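Putative beta-glucosidase (Bifidobacterium adolescentis, PDB 5WAB) hydrolyses beta-glucosidic bonds as a family 3 glycoside hydrolase and probably also removes terminal alpha-L-arabinopyranosyl units from ginsenosides. Local coordinates at residues 259-262 / 263-267; 238-241 / 242-246; 10-13 / 14-18; 277-280 / 281-284. All coordinates share one frame; numbering follows the deposited sequence.

Interaction 1: residues 259-262 / 263-267; sequences QIVY and AARDG
V261 and R265 run side by side on helix 257-265, one turn apart. V261 turns CG1 anti to its own nitrogen (chi1 176°), and that methyl sits over the centre of one face of the R265 guanidinium, 3.5 Å from CZ. The arginine reaches back because CG points away from its carbonyl carbon (chi1 -76°) and the chain then stays extended as far as NE, passing CG at 3.4 Å from V261 O on the way. Y262 meets the same guanidinium from another quarter: NH1 lies at the edge of the phenol ring, 4.1 Å from CE1, with the two planes 57° apart, so this is a loose oblique approach and not a stack. The second terminal nitrogen, NH2, makes a long, weak ion pair with E15.

Behind these side chains helix 257-265 reaches its C-terminal turn. A263 N to Q259 O (3.0 Å) and A264 N to I260 O (2.8 Å) are ordinary helical bonds, but R265 N makes only a weak one to V261 O and a second, at 3.1 Å, to Y262 O. D266 N adds a weak bond to that same Y262 oxygen, and the D266 carboxylate turns onward to a salt bridge with R268. G267, with positive phi, takes the chain out of the right-handed spiral. Weakening i to i-4 bonds joined by an i to i-3 bond mark a C-terminal helix turn, here within the family 3 N-terminal domain.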
loop_
_atom_site.group_PDB
_atom_site.type_symbol
_atom_site.label_atom_id
_atom_site.label_comp_id
_atom_site.label_asym_id
_atom_site.label_seq_id
_atom_site.Cartn_x
_atom_site.Cartn_y
_atom_site.Cartn_z
ATOM N N GLN A 259 1.905 15.349 -33.825
ATOM C CA GLN A 259 2.344 16.503 -33.048
ATOM C C GLN A 259 3.781 16.350 -32.564
ATOM O O GLN A 259 4.514 17.344 -32.482
ATOM C CB GLN A 259 1.398 16.731 -31.866
ATOM C CG GLN A 259 -0.043 16.964 -32.279
ATOM C CD GLN A 259 -0.990 17.096 -31.097
ATOM O OE1 GLN A 259 -0.562 17.232 -29.948
ATOM N NE2 GLN A 259 -2.289 17.062 -31.377
ATOM N N ILE A 260 4.205 15.125 -32.241
ATOM C CA ILE A 260 5.603 14.914 -31.877
ATOM C C ILE A 260 6.502 15.134 -33.085
ATOM O O ILE A 260 7.578 15.735 -32.974
ATOM C CB ILE A 260 5.803 13.511 -31.271
ATOM C CG1 ILE A 260 4.841 13.283 -30.102
ATOM C CG2 ILE A 260 7.267 13.309 -30.857
ATOM C CD1 ILE A 260 5.022 14.261 -28.939
ATOM N N VAL A 261 6.071 14.664 -34.259
ATOM C CA VAL A 261 6.871 14.805 -35.474
ATOM C C VAL A 261 7.035 16.274 -35.842
ATOM O O VAL A 261 8.142 16.739 -36.144
ATOM C CB VAL A 261 6.235 14.010 -36.627
ATOM C CG1 VAL A 261 7.011 14.229 -37.914
ATOM C CG2 VAL A 261 6.181 12.542 -36.281
ATOM N N TYR A 262 5.928 17.023 -35.837
ATOM C CA TYR A 262 5.976 18.445 -36.161
ATOM C C TYR A 262 6.853 19.202 -35.172
ATOM O O TYR A 262 7.685 20.027 -35.568
ATOM C CB TYR A 262 4.559 19.016 -36.177
ATOM C CG TYR A 262 3.714 18.469 -37.301
ATOM C CD1 TYR A 262 4.289 18.096 -38.511
ATOM C CD2 TYR A 262 2.346 18.297 -37.147
ATOM C CE1 TYR A 262 3.520 17.586 -39.536
ATOM C CE2 TYR A 262 1.569 17.786 -38.170
ATOM C CZ TYR A 262 2.161 17.430 -39.361
ATOM O OH TYR A 262 1.388 16.919 -40.377
ATOM N N ALA A 263 6.666 18.941 -33.872
ATOM C CA ALA A 263 7.439 19.630 -32.843
ATOM C C ALA A 263 8.917 19.264 -32.905
ATOM O O ALA A 263 9.777 20.101 -32.603
ATOM C CB ALA A 263 6.869 19.320 -31.459
ATOM N N ALA A 264 9.230 18.024 -33.284
ATOM C CA ALA A 264 10.623 17.626 -33.445
ATOM C C ALA A 264 11.284 18.301 -34.636
ATOM O O ALA A 264 12.518 18.359 -34.691
ATOM C CB ALA A 264 10.724 16.108 -33.598
ATOM N N ARG A 265 10.494 18.808 -35.585
ATOM C CA ARG A 265 11.033 19.453 -36.774
ATOM C C ARG A 265 11.174 20.957 -36.630
ATOM O O ARG A 265 12.010 21.555 -37.314
ATOM C CB ARG A 265 10.139 19.175 -37.982
ATOM C CG ARG A 265 10.276 17.793 -38.564
ATOM C CD ARG A 265 9.228 17.596 -39.642
ATOM N NE ARG A 265 9.221 16.236 -40.163
ATOM C CZ ARG A 265 8.202 15.702 -40.827
ATOM N NH1 ARG A 265 7.104 16.422 -41.048
ATOM N NH2 ARG A 265 8.278 14.448 -41.259
ATOM N N ASP A 266 10.384 21.593 -35.765
ATOM C CA ASP A 266 10.423 23.046 -35.643
ATOM C C ASP A 266 11.009 23.521 -34.315
ATOM O O ASP A 266 10.821 24.683 -33.941
ATOM C CB ASP A 266 9.030 23.635 -35.871
ATOM C CG ASP A 266 8.004 23.150 -34.874
ATOM O OD1 ASP A 266 8.377 22.608 -33.812
ATOM O OD2 ASP A 266 6.800 23.317 -35.164
ATOM N N GLY A 267 11.730 22.654 -33.607
ATOM C CA GLY A 267 12.492 23.060 -32.443
ATOM C C GLY A 267 11.758 23.112 -31.123
ATOM O O GLY A 267 12.326 23.616 -30.149
#

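Interaction 2: residues 238-241 / 242-246; sequences DRVA and SLNAG
D238 O accepts from S242 N at 2.8 Å, an almost straight bond (N-H...O 165°) that closes the first turn of helix 239-245. S242 OG lies 3.0 Å from the same oxygen, but its proton has a choice, since the hydroxyl is also bonded to D236. A water also reaches the hydroxyl: it accepts from D238 N at 2.6 Å and donates to S242 OG. The serine gets there with OG turned beside its own nitrogen (chi1 -65°). As N-cap, D238 also offers OD1 to A241 N, though at 3.5 Å this capping bond is weak.

Further along, L243 N to R239 O, N244 N to V240 O and A245 N to A241 O continue the helical series. N244 lies alongside V240, its ND2 3.8 Å from V240 CG1, and spends that nitrogen on the carbonyl of R268. R239 turns away from the turn toward the start of helix 257-265, where NH1 forms a salt bridge with D257 and a hydrogen bond with T256.

At the far end G246, at phi 118°, sends its N-H back to L243 O (3.2 Å) and weakly to S242 O; its own carbonyl receives R220. One short helix thus carries an aspartate N-cap at its start and a Schellman motif at its finish.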
loop_
_atom_site.group_PDB
_atom_site.type_symbol
_atom_site.label_atom_id
_atom_site.label_comp_id
_atom_site.label_asym_id
_atom_site.label_seq_id
_atom_site.Cartn_x
_atom_site.Cartn_y
_atom_site.Cartn_z
ATOM N N ASP A 238 -1.123 17.499 -23.134
ATOM C CA ASP A 238 -0.304 18.211 -24.110
ATOM C C ASP A 238 0.808 17.270 -24.551
ATOM O O ASP A 238 1.748 17.027 -23.787
ATOM C CB ASP A 238 0.273 19.495 -23.508
ATOM C CG ASP A 238 0.762 20.472 -24.556
ATOM O OD1 ASP A 238 1.206 20.034 -25.639
ATOM O OD2 ASP A 238 0.708 21.689 -24.287
ATOM N N ARG A 239 0.707 16.749 -25.777
ATOM C CA ARG A 239 1.674 15.761 -26.248
ATOM C C ARG A 239 3.096 16.295 -26.161
ATOM O O ARG A 239 3.996 15.615 -25.657
ATOM C CB ARG A 239 1.348 15.342 -27.679
ATOM C CG ARG A 239 0.124 14.451 -27.827
ATOM C CD ARG A 239 0.265 13.144 -27.057
ATOM N NE ARG A 239 1.512 12.436 -27.341
ATOM C CZ ARG A 239 1.700 11.615 -28.371
ATOM N NH1 ARG A 239 0.726 11.404 -29.246
ATOM N NH2 ARG A 239 2.872 11.009 -28.536
ATOM N N VAL A 240 3.323 17.511 -26.659
ATOM C CA VAL A 240 4.673 18.061 -26.672
ATOM C C VAL A 240 5.146 18.355 -25.255
ATOM O O VAL A 240 6.278 18.017 -24.881
ATOM C CB VAL A 240 4.729 19.321 -27.558
ATOM C CG1 VAL A 240 6.133 19.899 -27.580
ATOM C CG2 VAL A 240 4.267 18.994 -28.952
ATOM N N ALA A 241 4.282 18.961 -24.435
ATOM C CA ALA A 241 4.679 19.307 -23.073
ATOM C C ALA A 241 4.995 18.065 -22.252
ATOM O O ALA A 241 5.976 18.045 -21.498
ATOM C CB ALA A 241 3.586 20.133 -22.400
ATOM N N SER A 242 4.186 17.011 -22.395
ATOM C CA SER A 242 4.432 15.784 -21.642
ATOM C C SER A 242 5.756 15.147 -22.038
ATOM O O SER A 242 6.524 14.712 -21.173
ATOM C CB SER A 242 3.282 14.795 -21.845
ATOM O OG SER A 242 2.074 15.298 -21.299
ATOM N N LEU A 243 6.040 15.075 -23.341
ATOM C CA LEU A 243 7.291 14.474 -23.780
ATOM C C LEU A 243 8.488 15.249 -23.248
ATOM O O LEU A 243 9.474 14.652 -22.798
ATOM C CB LEU A 243 7.348 14.412 -25.304
ATOM C CG LEU A 243 8.456 13.485 -25.807
ATOM C CD1 LEU A 243 7.925 12.066 -26.001
ATOM C CD2 LEU A 243 9.099 14.017 -27.067
ATOM N N ASN A 244 8.417 16.585 -23.285
ATOM C CA ASN A 244 9.514 17.396 -22.774
ATOM C C ASN A 244 9.659 17.255 -21.269
ATOM O O ASN A 244 10.764 17.402 -20.739
ATOM C CB ASN A 244 9.312 18.860 -23.157
ATOM C CG ASN A 244 9.681 19.143 -24.604
ATOM O OD1 ASN A 244 10.497 18.436 -25.196
ATOM N ND2 ASN A 244 9.079 20.180 -25.180
ATOM N N ALA A 245 8.570 16.962 -20.564
ATOM C CA ALA A 245 8.660 16.784 -19.122
ATOM C C ALA A 245 9.306 15.459 -18.744
ATOM O O ALA A 245 9.801 15.326 -17.619
ATOM C CB ALA A 245 7.269 16.882 -18.490
ATOM N N GLY A 246 9.311 14.482 -19.648
ATOM C CA GLY A 246 9.900 13.190 -19.361
ATOM C C GLY A 246 8.923 12.032 -19.422
ATOM O O GLY A 246 9.246 10.914 -19.008
HETATM O O HOH W 1 0.008 16.802 -20.950
#

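Interaction 3: residues 10-13 / 14-18; sequences NDLT and LEEKA
T13 and E16 exchange hydrogen bonds across the first turn of helix 14-19. T13 N gives its hydrogen to E16 OE1 at 3.0 Å, nearly straight (165°), meeting the carboxylate on its anti side and 31° out of its plane. In return E16 N reaches T13 OG1, a longer bond of 3.3 Å. Together they make a capping box, with T13 as N-cap. The threonine can serve because OG1 stands between its backbone nitrogen and carbonyl carbon (chi1 69°), facing the start of the helix, while E16 extends beyond CG and crosses the threonine side chain obliquely to bring its carboxylate back to T13 N. K17 N to T13 O, at 2.9 Å, is the first regular helical bond.

E16 OE1 has a second partner in K35, whose ammonium forms a salt bridge with it and also bonds D11 O. The extended K17 side chain ends in a salt bridge with D275.

Around this polar core carbon atoms pack on both carbons and oxygens. L12 points toward the helix, its CB 3.9 Å from K17 CG and its CD2 3.7 Å from E16 OE1, so the leucine lies against the oxygen that accepts from T13. K17 CG comes 3.2 Å from T13 O as its chain leaves the helix. L14 packs on helix 257-265.

The chemistry implies a helix start at which side-chain oxygens take two amides, T13 N and E16 N, with E16 probably held as a carboxylate by K35 and perhaps helped by the positive end of the helix dipole.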
loop_
_atom_site.group_PDB
_atom_site.type_symbol
_atom_site.label_atom_id
_atom_site.label_comp_id
_atom_site.label_asym_id
_atom_site.label_seq_id
_atom_site.Cartn_x
_atom_site.Cartn_y
_atom_site.Cartn_z
ATOM N N ASN A 10 18.518 4.537 -33.377
ATOM C CA ASN A 10 19.296 4.802 -34.584
ATOM C C ASN A 10 18.728 4.082 -35.800
ATOM O O ASN A 10 18.960 4.518 -36.935
ATOM C CB ASN A 10 20.751 4.382 -34.375
ATOM C CG ASN A 10 21.432 5.178 -33.287
ATOM O OD1 ASN A 10 21.136 6.354 -33.087
ATOM N ND2 ASN A 10 22.362 4.542 -32.581
ATOM N N ASP A 11 17.959 3.020 -35.586
ATOM C CA ASP A 11 17.383 2.241 -36.669
ATOM C C ASP A 11 16.008 2.744 -37.084
ATOM O O ASP A 11 15.418 2.195 -38.020
ATOM C CB ASP A 11 17.301 0.764 -36.256
ATOM C CG ASP A 11 18.661 0.173 -35.909
ATOM O OD1 ASP A 11 19.575 0.251 -36.752
ATOM O OD2 ASP A 11 18.822 -0.370 -34.794
ATOM N N LEU A 12 15.496 3.784 -36.434
ATOM C CA LEU A 12 14.146 4.273 -36.662
ATOM C C LEU A 12 14.150 5.611 -37.395
ATOM O O LEU A 12 15.034 6.450 -37.194
ATOM C CB LEU A 12 13.407 4.432 -35.332
ATOM C CG LEU A 12 13.425 3.157 -34.491
ATOM C CD1 LEU A 12 12.767 3.394 -33.145
ATOM C CD2 LEU A 12 12.780 1.994 -35.240
ATOM N N THR A 13 13.133 5.809 -38.231
ATOM C CA THR A 13 12.873 7.122 -38.796
ATOM C C THR A 13 12.223 8.012 -37.735
ATOM O O THR A 13 11.882 7.567 -36.633
ATOM C CB THR A 13 11.967 7.022 -40.025
ATOM O OG1 THR A 13 10.652 6.632 -39.618
ATOM C CG2 THR A 13 12.495 5.990 -41.005
ATOM N N LEU A 14 12.070 9.297 -38.065
ATOM C CA LEU A 14 11.409 10.210 -37.137
ATOM C C LEU A 14 9.987 9.756 -36.835
ATOM O O LEU A 14 9.558 9.765 -35.673
ATOM C CB LEU A 14 11.408 11.629 -37.699
ATOM C CG LEU A 14 10.693 12.690 -36.863
ATOM C CD1 LEU A 14 11.365 12.859 -35.518
ATOM C CD2 LEU A 14 10.681 14.003 -37.620
ATOM N N GLU A 15 9.239 9.353 -37.866
ATOM C CA GLU A 15 7.859 8.931 -37.647
ATOM C C GLU A 15 7.798 7.693 -36.764
ATOM O O GLU A 15 6.881 7.546 -35.948
ATOM C CB GLU A 15 7.157 8.671 -38.980
ATOM C CG GLU A 15 6.874 9.915 -39.809
ATOM C CD GLU A 15 8.057 10.328 -40.668
ATOM O OE1 GLU A 15 9.141 9.713 -40.555
ATOM O OE2 GLU A 15 7.897 11.271 -41.469
ATOM N N GLU A 16 8.763 6.782 -36.924
ATOM C CA GLU A 16 8.804 5.599 -36.073
ATOM C C GLU A 16 9.186 5.957 -34.642
ATOM O O GLU A 16 8.663 5.369 -33.691
ATOM C CB GLU A 16 9.760 4.566 -36.659
ATOM C CG GLU A 16 9.217 3.954 -37.941
ATOM C CD GLU A 16 10.248 3.141 -38.696
ATOM O OE1 GLU A 16 11.460 3.351 -38.466
ATOM O OE2 GLU A 16 9.845 2.283 -39.517
ATOM N N LYS A 17 10.107 6.905 -34.467
ATOM C CA LYS A 17 10.451 7.346 -33.121
ATOM C C LYS A 17 9.241 7.936 -32.409
ATOM O O LYS A 17 8.948 7.586 -31.258
ATOM C CB LYS A 17 11.571 8.383 -33.175
ATOM C CG LYS A 17 12.915 7.868 -33.618
ATOM C CD LYS A 17 13.919 9.008 -33.580
ATOM C CE LYS A 17 15.244 8.605 -34.162
ATOM N NZ LYS A 17 16.196 9.747 -34.172
ATOM N N ALA A 18 8.522 8.837 -33.086
ATOM C CA ALA A 18 7.373 9.487 -32.468
ATOM C C ALA A 18 6.249 8.504 -32.180
ATOM O O ALA A 18 5.528 8.670 -31.190
ATOM C CB ALA A 18 6.866 10.626 -33.351
#

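Interaction 4: residues 277-280 / 281-284; sequences MAQG and MVDL
Q279 NE2 donates to D283 OD1 across one turn of helix 271-292, at 3.0 Å and with an N-H...O angle of 146°. The acceptor lies close to the plane of the glutamine amide, whereas the donor comes in from above the carboxylate plane; the two flat groups are 58° apart and the side chains cross at about a right angle. The glutamine bends at chi2 (60°) to bring its amide round to the aspartate, and NE2 also passes 4.0 Å from V282 CB.

The same two residues are tied through their backbones, D283 N to Q279 O at 2.8 Å. V282 N to A278 O and L284 N to G280 O (2.9 Å) flank that bond, giving the regular i to i+4 pattern of an uninterrupted alpha-helix in the TIM-barrel-type N-terminal domain of family 3. M281 lays CB 3.4 Å from A278 O, then turns its sulfur end away from the preceding turn.

Farther out, the rotation of the Q279 amide is fixed from its other end: OE1 accepts from V9 N in the N-terminal segment. A278 also packs on V9, V282 on L20, and M281 on N248, whose ND2 is bonded to M277 O.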
loop_
_atom_site.group_PDB
_atom_site.type_symbol
_atom_site.label_atom_id
_atom_site.label_comp_id
_atom_site.label_asym_id
_atom_site.label_seq_id
_atom_site.Cartn_x
_atom_site.Cartn_y
_atom_site.Cartn_z
ATOM N N MET A 277 13.448 9.630 -24.982
ATOM C CA MET A 277 12.119 9.109 -24.678
ATOM C C MET A 277 11.800 7.859 -25.486
ATOM O O MET A 277 11.279 6.881 -24.938
ATOM C CB MET A 277 11.074 10.194 -24.932
ATOM C CG MET A 277 11.118 11.342 -23.940
ATOM S SD MET A 277 10.671 10.804 -22.266
ATOM C CE MET A 277 12.264 10.601 -21.477
ATOM N N ALA A 278 12.116 7.867 -26.787
ATOM C CA ALA A 278 11.793 6.732 -27.649
ATOM C C ALA A 278 12.722 5.551 -27.401
ATOM O O ALA A 278 12.292 4.394 -27.461
ATOM C CB ALA A 278 11.852 7.155 -29.117
ATOM N N GLN A 279 14.006 5.818 -27.145
ATOM C CA GLN A 279 14.935 4.730 -26.858
ATOM C C GLN A 279 14.526 3.983 -25.600
ATOM O O GLN A 279 14.650 2.755 -25.530
ATOM C CB GLN A 279 16.359 5.270 -26.717
ATOM C CG GLN A 279 17.404 4.213 -26.375
ATOM C CD GLN A 279 17.507 3.124 -27.427
ATOM O OE1 GLN A 279 17.490 3.391 -28.630
ATOM N NE2 GLN A 279 17.612 1.883 -26.975
ATOM N N GLY A 280 14.018 4.706 -24.604
ATOM C CA GLY A 280 13.521 4.044 -23.413
ATOM C C GLY A 280 12.430 3.043 -23.731
ATOM O O GLY A 280 12.384 1.955 -23.151
ATOM N N MET A 281 11.555 3.384 -24.685
ATOM C CA MET A 281 10.506 2.458 -25.095
ATOM C C MET A 281 11.090 1.246 -25.806
ATOM O O MET A 281 10.533 0.145 -25.701
ATOM C CB MET A 281 9.496 3.171 -25.990
ATOM C CG MET A 281 8.730 4.276 -25.285
ATOM S SD MET A 281 8.097 3.793 -23.662
ATOM C CE MET A 281 7.041 2.401 -24.087
ATOM N N VAL A 282 12.192 1.433 -26.542
ATOM C CA VAL A 282 12.904 0.300 -27.127
ATOM C C VAL A 282 13.522 -0.557 -26.029
ATOM O O VAL A 282 13.446 -1.790 -26.071
ATOM C CB VAL A 282 13.968 0.787 -28.128
ATOM C CG1 VAL A 282 14.742 -0.391 -28.696
ATOM C CG2 VAL A 282 13.328 1.582 -29.247
ATOM N N ASP A 283 14.127 0.083 -25.022
ATOM C CA ASP A 283 14.732 -0.660 -23.919
ATOM C C ASP A 283 13.697 -1.473 -23.157
ATOM O O ASP A 283 13.989 -2.584 -22.700
ATOM C CB ASP A 283 15.445 0.295 -22.958
ATOM C CG ASP A 283 16.681 0.920 -23.562
ATOM O OD1 ASP A 283 17.284 0.302 -24.458
ATOM O OD2 ASP A 283 17.051 2.031 -23.135
ATOM N N LEU A 284 12.486 -0.932 -22.999
ATOM C CA LEU A 284 11.421 -1.679 -22.336
ATOM C C LEU A 284 11.100 -2.961 -23.091
ATOM O O LEU A 284 10.946 -4.030 -22.490
ATOM C CB LEU A 284 10.172 -0.815 -22.197
ATOM C CG LEU A 284 8.983 -1.561 -21.592
ATOM C CD1 LEU A 284 9.323 -2.073 -20.198
ATOM C CD2 LEU A 284 7.764 -0.673 -21.573
#

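All four contacts are local turns on one side of the chain's centre, in the order interaction 3, 2, 1, 4. Interactions 2, 1 and 4 lie on the successive helices 239-245, 257-265 and 271-292 of the N-terminal family 3 domain; interaction 3 starts helix 14-19, brought back from the chain's beginning. Centres are about 11 to 19 Å apart. Interaction 1 touches interaction 2 through A263 and V240, and interaction 3 through V261 and A18. Interaction 4 meets interaction 2 where M277 packs on L243 and G246, and interaction 3 where A278 meets K17 O. The N-terminal segment is thus packed against this helical cluster.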